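Local coordinates for protein Lys-gingipain catalytic subunit (PDB 6I9A) that cleaves proteins after lysine as a secreted cysteine protease and may act as a virulence factor of Porphyromonas gingivalis in periodontal disease, at residues D111-F119 against N326-T337; W34-L42 against A401-T411. One frame throughout, in Å; residues are numbered along the deposited sequence.

Interaction 1: D111-F119 against N326-T337; sequences DYFPEMYTF and NSIMWAGNLAAT. With CA (calcium ion), chain G.
Y117 and W330 meet as an offset edge-to-face pair: the edge of the tyrosine, led by CE1, points at the face of the indole, with ring planes at 76° and the Y117 and W330 six-membered ring centroids 5.4 Å apart. The tyrosine also offers a face of its own. N326 CB lies over it, 3.9 Å from the centroid of the Y117 ring, and the two side chains slide past each other with ring and amide nearly parallel. The amide continues to the strand, where N326 ND2 donates to T118 O at 2.9 Å in an almost straight bond; the acceptor lies in the amide plane, whereas the donor stands above the plane of the carbonyl. N326 OD1 turns instead to F119, 3.4 Å from its CD2. The indole extends from the helix with chi1 at -174°, beside the carbonyl carbon, and W330 CZ3 packs on P114 CD at 3.6 Å, while P114 O sits at the indole edge. D8 and H6 hold the polar ends of Y117 and W330. Just beyond the proline contact, D111 OD1, F113 O and both carboxylate oxygens of E115 bind calcium, joined by D109 and two waters, and D111 OD1 also accepts from F113 N in an Asx turn. The arrangement is a calcium-binding loop leading into an edge strand of a parallel sheet, packed against helix 325-342 of the C25 peptidase domain.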
loop_
_atom_site.group_PDB
_atom_site.type_symbol
_atom_site.label_atom_id
_atom_site.label_comp_id
_atom_site.label_asym_id
_atom_site.label_seq_id
_atom_site.Cartn_x
_atom_site.Cartn_y
_atom_site.Cartn_z
ATOM N N ASP A 111 20.780 -8.554 4.629
ATOM C CA ASP A 111 20.038 -9.410 3.714
ATOM C C ASP A 111 19.206 -8.564 2.729
ATOM O O ASP A 111 19.344 -7.330 2.659
ATOM C CB ASP A 111 19.222 -10.412 4.523
ATOM C CG ASP A 111 18.073 -9.836 5.282
ATOM O OD1 ASP A 111 17.710 -8.623 5.026
ATOM O OD2 ASP A 111 17.489 -10.550 6.113
ATOM N N TYR A 112 18.340 -9.242 1.957
ATOM C CA TYR A 112 17.553 -8.489 0.967
ATOM C C TYR A 112 16.108 -8.222 1.406
ATOM O O TYR A 112 15.280 -7.728 0.619
ATOM C CB TYR A 112 17.595 -9.127 -0.428
ATOM C CG TYR A 112 17.222 -10.596 -0.474
ATOM C CD1 TYR A 112 15.946 -11.027 -0.101
ATOM C CD2 TYR A 112 18.149 -11.557 -0.855
ATOM C CE1 TYR A 112 15.597 -12.378 -0.122
ATOM C CE2 TYR A 112 17.806 -12.902 -0.905
ATOM C CZ TYR A 112 16.527 -13.308 -0.527
ATOM O OH TYR A 112 16.161 -14.639 -0.550
ATOM N N PHE A 113 15.790 -8.542 2.669
ATOM C CA PHE A 113 14.480 -8.256 3.204
ATOM C C PHE A 113 14.418 -6.847 3.773
ATOM O O PHE A 113 15.268 -6.496 4.616
ATOM C CB PHE A 113 14.082 -9.224 4.299
ATOM C CG PHE A 113 13.869 -10.637 3.836
ATOM C CD1 PHE A 113 12.647 -11.037 3.319
ATOM C CD2 PHE A 113 14.911 -11.556 3.870
ATOM C CE1 PHE A 113 12.442 -12.367 2.907
ATOM C CE2 PHE A 113 14.706 -12.878 3.453
ATOM C CZ PHE A 113 13.471 -13.270 2.965
ATOM N N PRO A 114 13.458 -6.039 3.373
ATOM C CA PRO A 114 13.344 -4.692 3.953
ATOM C C PRO A 114 13.128 -4.683 5.448
ATOM O O PRO A 114 12.464 -5.581 6.004
ATOM C CB PRO A 114 12.084 -4.111 3.278
ATOM C CG PRO A 114 11.965 -4.901 1.996
ATOM C CD PRO A 114 12.413 -6.296 2.363
ATOM N N GLU A 115 13.608 -3.611 6.093
ATOM C CA GLU A 115 13.321 -3.310 7.513
ATOM C C GLU A 115 12.082 -2.470 7.682
ATOM O O GLU A 115 11.585 -2.400 8.808
ATOM C CB GLU A 115 14.533 -2.574 8.132
ATOM C CG GLU A 115 15.527 -3.546 8.789
ATOM C CD GLU A 115 16.008 -4.634 7.855
ATOM O OE1 GLU A 115 15.511 -5.776 7.992
ATOM O OE2 GLU A 115 16.858 -4.361 6.974
ATOM N N MET A 116 11.624 -1.792 6.605
ATOM C CA MET A 116 10.508 -0.880 6.634
ATOM C C MET A 116 9.636 -1.110 5.416
ATOM O O MET A 116 10.184 -1.399 4.338
ATOM C CB MET A 116 11.003 0.576 6.601
ATOM C CG MET A 116 11.762 0.988 7.870
ATOM S SD MET A 116 12.738 2.508 7.656
ATOM C CE MET A 116 14.140 1.847 6.704
ATOM N N TYR A 117 8.339 -0.865 5.527
ATOM C CA TYR A 117 7.454 -0.849 4.363
ATOM C C TYR A 117 7.662 0.433 3.606
ATOM O O TYR A 117 7.398 1.525 4.147
ATOM C CB TYR A 117 6.005 -0.905 4.830
ATOM C CG TYR A 117 5.450 -2.261 5.197
ATOM C CD1 TYR A 117 5.960 -3.440 4.627
ATOM C CD2 TYR A 117 4.325 -2.375 6.010
ATOM C CE1 TYR A 117 5.368 -4.676 4.888
ATOM C CE2 TYR A 117 3.733 -3.605 6.284
ATOM C CZ TYR A 117 4.252 -4.751 5.701
ATOM O OH TYR A 117 3.691 -5.983 5.955
ATOM N N THR A 118 8.181 0.348 2.389
ATOM C CA THR A 118 8.582 1.489 1.607
ATOM C C THR A 118 7.672 1.710 0.446
ATOM O O THR A 118 7.318 0.766 -0.284
ATOM C CB THR A 118 10.034 1.244 1.134
ATOM O OG1 THR A 118 10.848 1.093 2.317
ATOM C CG2 THR A 118 10.599 2.377 0.313
ATOM N N PHE A 119 7.334 2.969 0.195
ATOM C CA PHE A 119 6.533 3.340 -0.967
ATOM C C PHE A 119 7.035 4.665 -1.461
ATOM O O PHE A 119 7.654 5.434 -0.717
ATOM C CB PHE A 119 5.032 3.356 -0.652
ATOM C CG PHE A 119 4.654 4.295 0.484
ATOM C CD1 PHE A 119 4.336 5.625 0.225
ATOM C CD2 PHE A 119 4.537 3.820 1.801
ATOM C CE1 PHE A 119 3.914 6.459 1.244
ATOM C CE2 PHE A 119 4.155 4.683 2.815
ATOM C CZ PHE A 119 3.829 5.983 2.531
ATOM N N ASN A 326 1.236 -1.895 1.280
ATOM C CA ASN A 326 2.585 -2.482 1.273
ATOM C C ASN A 326 2.528 -3.938 1.664
ATOM O O ASN A 326 3.302 -4.741 1.113
ATOM C CB ASN A 326 3.521 -1.749 2.245
ATOM C CG ASN A 326 4.369 -0.730 1.523
ATOM O OD1 ASN A 326 4.053 0.469 1.476
ATOM N ND2 ASN A 326 5.482 -1.180 0.936
ATOM N N SER A 327 1.688 -4.332 2.632
ATOM C CA SER A 327 1.676 -5.718 3.082
ATOM C C SER A 327 1.207 -6.670 1.985
ATOM O O SER A 327 1.557 -7.851 2.031
ATOM C CB SER A 327 0.846 -5.878 4.353
ATOM O OG SER A 327 -0.545 -5.785 4.086
ATOM N N ILE A 328 0.385 -6.220 1.042
ATOM C CA ILE A 328 -0.070 -7.108 -0.077
ATOM C C ILE A 328 1.167 -7.477 -0.891
ATOM O O ILE A 328 1.382 -8.649 -1.246
ATOM C CB ILE A 328 -1.145 -6.419 -0.927
ATOM C CG1 ILE A 328 -2.389 -6.121 -0.073
ATOM C CG2 ILE A 328 -1.483 -7.256 -2.142
ATOM C CD1 ILE A 328 -3.424 -5.279 -0.790
ATOM N N MET A 329 2.000 -6.457 -1.218
ATOM C CA MET A 329 3.236 -6.700 -1.985
ATOM C C MET A 329 4.207 -7.591 -1.205
ATOM O O MET A 329 4.807 -8.496 -1.762
ATOM C CB MET A 329 3.863 -5.348 -2.330
ATOM C CG MET A 329 5.136 -5.475 -3.164
ATOM S SD MET A 329 5.809 -3.886 -3.650
ATOM C CE MET A 329 6.717 -3.406 -2.174
ATOM N N TRP A 330 4.322 -7.329 0.102
ATOM C CA TRP A 330 5.197 -8.093 0.991
ATOM C C TRP A 330 4.795 -9.564 0.948
ATOM O O TRP A 330 5.634 -10.446 0.794
ATOM C CB TRP A 330 5.023 -7.535 2.411
ATOM C CG TRP A 330 5.986 -8.136 3.385
ATOM C CD1 TRP A 330 5.806 -9.263 4.125
ATOM C CD2 TRP A 330 7.236 -7.588 3.771
ATOM N NE1 TRP A 330 6.918 -9.460 4.950
ATOM C CE2 TRP A 330 7.796 -8.440 4.747
ATOM C CE3 TRP A 330 7.941 -6.463 3.367
ATOM C CZ2 TRP A 330 9.054 -8.175 5.331
ATOM C CZ3 TRP A 330 9.163 -6.203 3.935
ATOM C CH2 TRP A 330 9.704 -7.054 4.894
ATOM N N ALA A 331 3.501 -9.864 1.108
ATOM C CA ALA A 331 3.002 -11.245 1.104
ATOM C C ALA A 331 3.317 -11.924 -0.232
ATOM O O ALA A 331 3.696 -13.100 -0.258
ATOM C CB ALA A 331 1.493 -11.241 1.369
ATOM N N GLY A 332 3.144 -11.213 -1.353
ATOM C CA GLY A 332 3.471 -11.814 -2.653
ATOM C C GLY A 332 4.922 -12.183 -2.725
ATOM O O GLY A 332 5.299 -13.289 -3.143
ATOM N N ASN A 333 5.788 -11.259 -2.278
ATOM C CA ASN A 333 7.215 -11.560 -2.300
ATOM C C ASN A 333 7.585 -12.680 -1.349
ATOM O O ASN A 333 8.462 -13.483 -1.686
ATOM C CB ASN A 333 8.015 -10.305 -1.984
ATOM C CG ASN A 333 7.972 -9.223 -3.036
ATOM O OD1 ASN A 333 7.502 -9.429 -4.165
ATOM N ND2 ASN A 333 8.452 -8.025 -2.638
ATOM N N LEU A 334 6.894 -12.792 -0.198
ATOM C CA LEU A 334 7.151 -13.920 0.690
ATOM C C LEU A 334 6.810 -15.226 0.010
ATOM O O LEU A 334 7.532 -16.206 0.143
ATOM C CB LEU A 334 6.310 -13.814 1.969
ATOM C CG LEU A 334 6.685 -12.736 2.982
ATOM C CD1 LEU A 334 5.680 -12.795 4.130
ATOM C CD2 LEU A 334 8.099 -12.975 3.554
ATOM N N ALA A 335 5.681 -15.254 -0.723
ATOM C CA ALA A 335 5.288 -16.495 -1.394
ATOM C C ALA A 335 6.315 -16.872 -2.471
ATOM O O ALA A 335 6.652 -18.067 -2.599
ATOM C CB ALA A 335 3.898 -16.316 -2.011
ATOM N N ALA A 336 6.798 -15.892 -3.253
ATOM C CA ALA A 336 7.801 -16.213 -4.255
ATOM C C ALA A 336 9.081 -16.730 -3.572
ATOM O O ALA A 336 9.790 -17.582 -4.126
ATOM C CB ALA A 336 8.102 -14.970 -5.078
ATOM N N THR A 337 9.394 -16.195 -2.361
ATOM C CA THR A 337 10.577 -16.639 -1.642
ATOM C C THR A 337 10.343 -18.047 -1.117
ATOM O O THR A 337 11.245 -18.924 -1.211
ATOM C CB THR A 337 10.852 -15.659 -0.476
ATOM O OG1 THR A 337 11.005 -14.327 -1.014
ATOM C CG2 THR A 337 12.147 -15.997 0.232
HETATM CA CA CA G . 16.903 -6.751 6.211
HETATM O O HOH W 1 15.926 -8.662 7.258
HETATM O O HOH W 2 18.449 -5.719 4.650
#

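Interaction 2: W34-L42 against A401-T411; sequences WKAQKGFYL and AISKDGVLYGT
S403 OG is gripped by two waters, one at 2.7 Å and the other at 2.9 Å, and both carry the contact across to Q37. The nearer water also lies within bonding distance of Q37 O and A401 O, which compete for its protons. The farther one accepts from Q37 NE2 and from G406 N, tying the glutamine amide to the turn of the hairpin. Beyond the nearer water the packing is close: A401 CB presses on Q37 O and lies 3.5 Å from G39 CA. G39, at positive phi, is the C' residue of a Schellman motif that ends helix 25-37 before the chain enters strand 40-46. This helix end rests on a beta hairpin of the C-terminal Ig-like domain, whose strands 399-404 and 407-413 are joined by a type I' turn, and Y409 and G410 form a classic beta bulge opposite I402. L408 points into the contact from the second strand of the hairpin. Its CG is anti to the backbone N (chi1 180°), and the two methyls part: CD1 comes to 3.4 Å from A36 O, while CD2 stands squarely over the Y41 ring, 3.5 Å from the centroid and 3° off the normal, a CH-pi contact. T411 CG2 approaches the tyrosine obliquely. The hydroxyl of Y41 bonds to T425, and a further water lies 2.8 Å from both Y41 OH and T411 OG1.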
loop_
_atom_site.group_PDB
_atom_site.type_symbol
_atom_site.label_atom_id
_atom_site.label_comp_id
_atom_site.label_asym_id
_atom_site.label_seq_id
_atom_site.Cartn_x
_atom_site.Cartn_y
_atom_site.Cartn_z
ATOM N N TRP A 34 -3.155 14.645 7.981
ATOM C CA TRP A 34 -4.051 13.484 8.130
ATOM C C TRP A 34 -3.338 12.273 8.721
ATOM O O TRP A 34 -3.882 11.604 9.590
ATOM C CB TRP A 34 -4.705 13.163 6.797
ATOM C CG TRP A 34 -5.394 11.838 6.739
ATOM C CD1 TRP A 34 -5.056 10.810 5.900
ATOM C CD2 TRP A 34 -6.459 11.342 7.567
ATOM N NE1 TRP A 34 -5.892 9.748 6.084
ATOM C CE2 TRP A 34 -6.758 10.035 7.113
ATOM C CE3 TRP A 34 -7.225 11.888 8.626
ATOM C CZ2 TRP A 34 -7.757 9.259 7.697
ATOM C CZ3 TRP A 34 -8.199 11.100 9.206
ATOM C CH2 TRP A 34 -8.475 9.817 8.738
ATOM N N LYS A 35 -2.094 11.976 8.270
ATOM C CA LYS A 35 -1.391 10.830 8.836
ATOM C C LYS A 35 -1.162 11.017 10.337
ATOM O O LYS A 35 -1.327 10.087 11.106
ATOM C CB LYS A 35 -0.061 10.589 8.116
ATOM C CG LYS A 35 -0.222 10.175 6.639
ATOM C CD LYS A 35 -1.172 8.965 6.391
ATOM C CE LYS A 35 -1.084 8.581 4.940
ATOM N NZ LYS A 35 -1.904 7.400 4.597
ATOM N N ALA A 36 -0.837 12.266 10.782
ATOM C CA ALA A 36 -0.679 12.500 12.246
ATOM C C ALA A 36 -2.031 12.316 12.927
ATOM O O ALA A 36 -2.131 11.663 13.977
ATOM C CB ALA A 36 -0.164 13.908 12.501
ATOM N N GLN A 37 -3.107 12.854 12.324
ATOM C CA GLN A 37 -4.429 12.742 12.931
ATOM C C GLN A 37 -4.876 11.298 13.120
ATOM O O GLN A 37 -5.556 10.970 14.109
ATOM C CB GLN A 37 -5.465 13.503 12.083
ATOM C CG GLN A 37 -5.294 15.000 12.219
ATOM C CD GLN A 37 -6.110 15.770 11.213
ATOM O OE1 GLN A 37 -6.483 15.266 10.155
ATOM N NE2 GLN A 37 -6.400 17.041 11.540
ATOM N N LYS A 38 -4.520 10.416 12.173
ATOM C CA LYS A 38 -4.938 9.029 12.300
ATOM C C LYS A 38 -3.944 8.197 13.138
ATOM O O LYS A 38 -4.132 6.993 13.287
ATOM C CB LYS A 38 -5.186 8.385 10.930
ATOM C CG LYS A 38 -3.890 8.091 10.144
ATOM C CD LYS A 38 -4.130 7.900 8.632
ATOM C CE LYS A 38 -5.128 6.802 8.285
ATOM N NZ LYS A 38 -4.645 5.425 8.650
ATOM N N GLY A 39 -2.947 8.840 13.730
ATOM C CA GLY A 39 -2.093 8.160 14.694
ATOM C C GLY A 39 -0.713 7.764 14.245
ATOM O O GLY A 39 -0.053 6.927 14.883
ATOM N N PHE A 40 -0.205 8.384 13.138
ATOM C CA PHE A 40 1.173 8.091 12.717
ATOM C C PHE A 40 2.098 9.095 13.368
ATOM O O PHE A 40 1.914 10.317 13.214
ATOM C CB PHE A 40 1.333 8.191 11.212
ATOM C CG PHE A 40 0.720 7.115 10.345
ATOM C CD1 PHE A 40 -0.395 6.394 10.757
ATOM C CD2 PHE A 40 1.238 6.852 9.083
ATOM C CE1 PHE A 40 -0.948 5.385 9.927
ATOM C CE2 PHE A 40 0.619 5.908 8.229
ATOM C CZ PHE A 40 -0.410 5.153 8.685
ATOM N N TYR A 41 3.126 8.599 14.055
ATOM C CA TYR A 41 4.245 9.447 14.527
ATOM C C TYR A 41 5.166 9.644 13.349
ATOM O O TYR A 41 5.797 8.686 12.876
ATOM C CB TYR A 41 4.954 8.744 15.678
ATOM C CG TYR A 41 4.177 8.864 16.973
ATOM C CD1 TYR A 41 4.238 10.021 17.740
ATOM C CD2 TYR A 41 3.337 7.846 17.398
ATOM C CE1 TYR A 41 3.515 10.142 18.927
ATOM C CE2 TYR A 41 2.626 7.938 18.594
ATOM C CZ TYR A 41 2.702 9.102 19.348
ATOM O OH TYR A 41 1.972 9.193 20.490
ATOM N N LEU A 42 5.231 10.868 12.844
ATOM C CA LEU A 42 5.968 11.204 11.635
ATOM C C LEU A 42 7.305 11.812 11.928
ATOM O O LEU A 42 7.401 12.679 12.800
ATOM C CB LEU A 42 5.156 12.248 10.871
ATOM C CG LEU A 42 3.756 11.759 10.401
ATOM C CD1 LEU A 42 2.957 12.943 9.878
ATOM C CD2 LEU A 42 3.856 10.674 9.318
ATOM N N ALA A 401 -6.452 7.803 18.041
ATOM C CA ALA A 401 -5.426 8.848 18.034
ATOM C C ALA A 401 -6.041 10.135 18.479
ATOM O O ALA A 401 -7.089 10.548 17.973
ATOM C CB ALA A 401 -4.831 9.025 16.631
ATOM N N ILE A 402 -5.344 10.855 19.379
ATOM C CA ILE A 402 -5.732 12.180 19.834
ATOM C C ILE A 402 -4.707 13.173 19.304
ATOM O O ILE A 402 -3.513 12.975 19.501
ATOM C CB ILE A 402 -5.850 12.245 21.362
ATOM C CG1 ILE A 402 -6.939 11.268 21.869
ATOM C CG2 ILE A 402 -6.148 13.701 21.817
ATOM C CD1 ILE A 402 -7.011 11.192 23.403
ATOM N N SER A 403 -5.177 14.246 18.655
ATOM C CA SER A 403 -4.282 15.226 18.044
ATOM C C SER A 403 -4.915 16.606 18.113
ATOM O O SER A 403 -6.074 16.762 18.470
ATOM C CB SER A 403 -3.982 14.843 16.585
ATOM O OG SER A 403 -5.132 14.973 15.767
ATOM N N LYS A 404 -4.121 17.625 17.746
ATOM C CA LYS A 404 -4.629 18.978 17.569
ATOM C C LYS A 404 -3.704 19.728 16.630
ATOM O O LYS A 404 -2.489 19.579 16.728
ATOM C CB LYS A 404 -4.770 19.720 18.908
ATOM C CG LYS A 404 -5.626 21.006 18.785
ATOM C CD LYS A 404 -5.905 21.665 20.142
ATOM C CE LYS A 404 -4.650 22.166 20.833
ATOM N NZ LYS A 404 -4.064 23.330 20.123
ATOM N N ASP A 405 -4.288 20.436 15.660
ATOM C CA ASP A 405 -3.521 21.215 14.676
ATOM C C ASP A 405 -2.522 20.344 13.901
ATOM O O ASP A 405 -1.439 20.795 13.572
ATOM C CB ASP A 405 -2.749 22.381 15.359
ATOM C CG ASP A 405 -3.522 23.169 16.384
ATOM O OD1 ASP A 405 -4.526 23.784 16.014
ATOM O OD2 ASP A 405 -3.118 23.146 17.573
ATOM N N GLY A 406 -2.858 19.065 13.666
ATOM C CA GLY A 406 -1.952 18.182 12.932
ATOM C C GLY A 406 -0.773 17.681 13.719
ATOM O O GLY A 406 0.148 17.054 13.168
ATOM N N VAL A 407 -0.798 17.918 15.064
ATOM C CA VAL A 407 0.233 17.398 15.948
ATOM C C VAL A 407 -0.367 16.230 16.727
ATOM O O VAL A 407 -1.418 16.391 17.352
ATOM C CB VAL A 407 0.742 18.490 16.926
ATOM C CG1 VAL A 407 1.739 17.908 17.955
ATOM C CG2 VAL A 407 1.329 19.696 16.167
ATOM N N LEU A 408 0.262 15.066 16.659
ATOM C CA LEU A 408 -0.234 13.887 17.351
ATOM C C LEU A 408 0.157 13.964 18.817
ATOM O O LEU A 408 1.344 14.093 19.133
ATOM C CB LEU A 408 0.367 12.656 16.682
ATOM C CG LEU A 408 -0.028 11.321 17.260
ATOM C CD1 LEU A 408 -1.557 11.113 17.273
ATOM C CD2 LEU A 408 0.626 10.208 16.462
ATOM N N TYR A 409 -0.825 13.725 19.714
ATOM C CA TYR A 409 -0.550 13.776 21.162
ATOM C C TYR A 409 -0.550 12.391 21.779
ATOM O O TYR A 409 0.132 12.168 22.783
ATOM C CB TYR A 409 -1.637 14.628 21.882
ATOM C CG TYR A 409 -1.505 16.133 21.735
ATOM C CD1 TYR A 409 -1.547 16.751 20.479
ATOM C CD2 TYR A 409 -1.462 16.955 22.863
ATOM C CE1 TYR A 409 -1.510 18.137 20.352
ATOM C CE2 TYR A 409 -1.473 18.335 22.744
ATOM C CZ TYR A 409 -1.469 18.918 21.492
ATOM O OH TYR A 409 -1.416 20.286 21.368
ATOM N N GLY A 410 -1.321 11.428 21.253
ATOM C CA GLY A 410 -1.350 10.123 21.879
ATOM C C GLY A 410 -2.080 9.115 21.032
ATOM O O GLY A 410 -2.917 9.482 20.204
ATOM N N THR A 411 -1.773 7.847 21.260
ATOM C CA THR A 411 -2.415 6.737 20.541
ATOM C C THR A 411 -2.662 5.564 21.460
ATOM O O THR A 411 -1.945 5.378 22.464
ATOM C CB THR A 411 -1.557 6.250 19.351
ATOM O OG1 THR A 411 -0.373 5.598 19.816
ATOM C CG2 THR A 411 -1.176 7.352 18.383
HETATM O O HOH W 3 -6.547 12.712 15.966
HETATM O O HOH W 4 -5.216 17.528 14.466
HETATM O O HOH W 5 1.265 6.837 21.734
#

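In the fold
Interactions 1 and 2 illustrate how contacts can form at both margins of one sheet. The parallel sheet of the C25 peptidase region has strands 40-46 and 117-121 as its outermost members; the first enters interaction 2 and the second interaction 1. The centres of the contacts lie about 27 Å apart, and their nearest atoms about 6 Å, without touching. Interaction 1 is nested within the chain loop closed by interaction 2, and lies nearer the middle of the molecule, about 11 Å from its centre against about 20 Å. Interaction 1 includes a calcium site, whereas interaction 2 joins peptidase and Ig-like domains away from the metal sites, the nucleophile C249 and the probable proton donor H216.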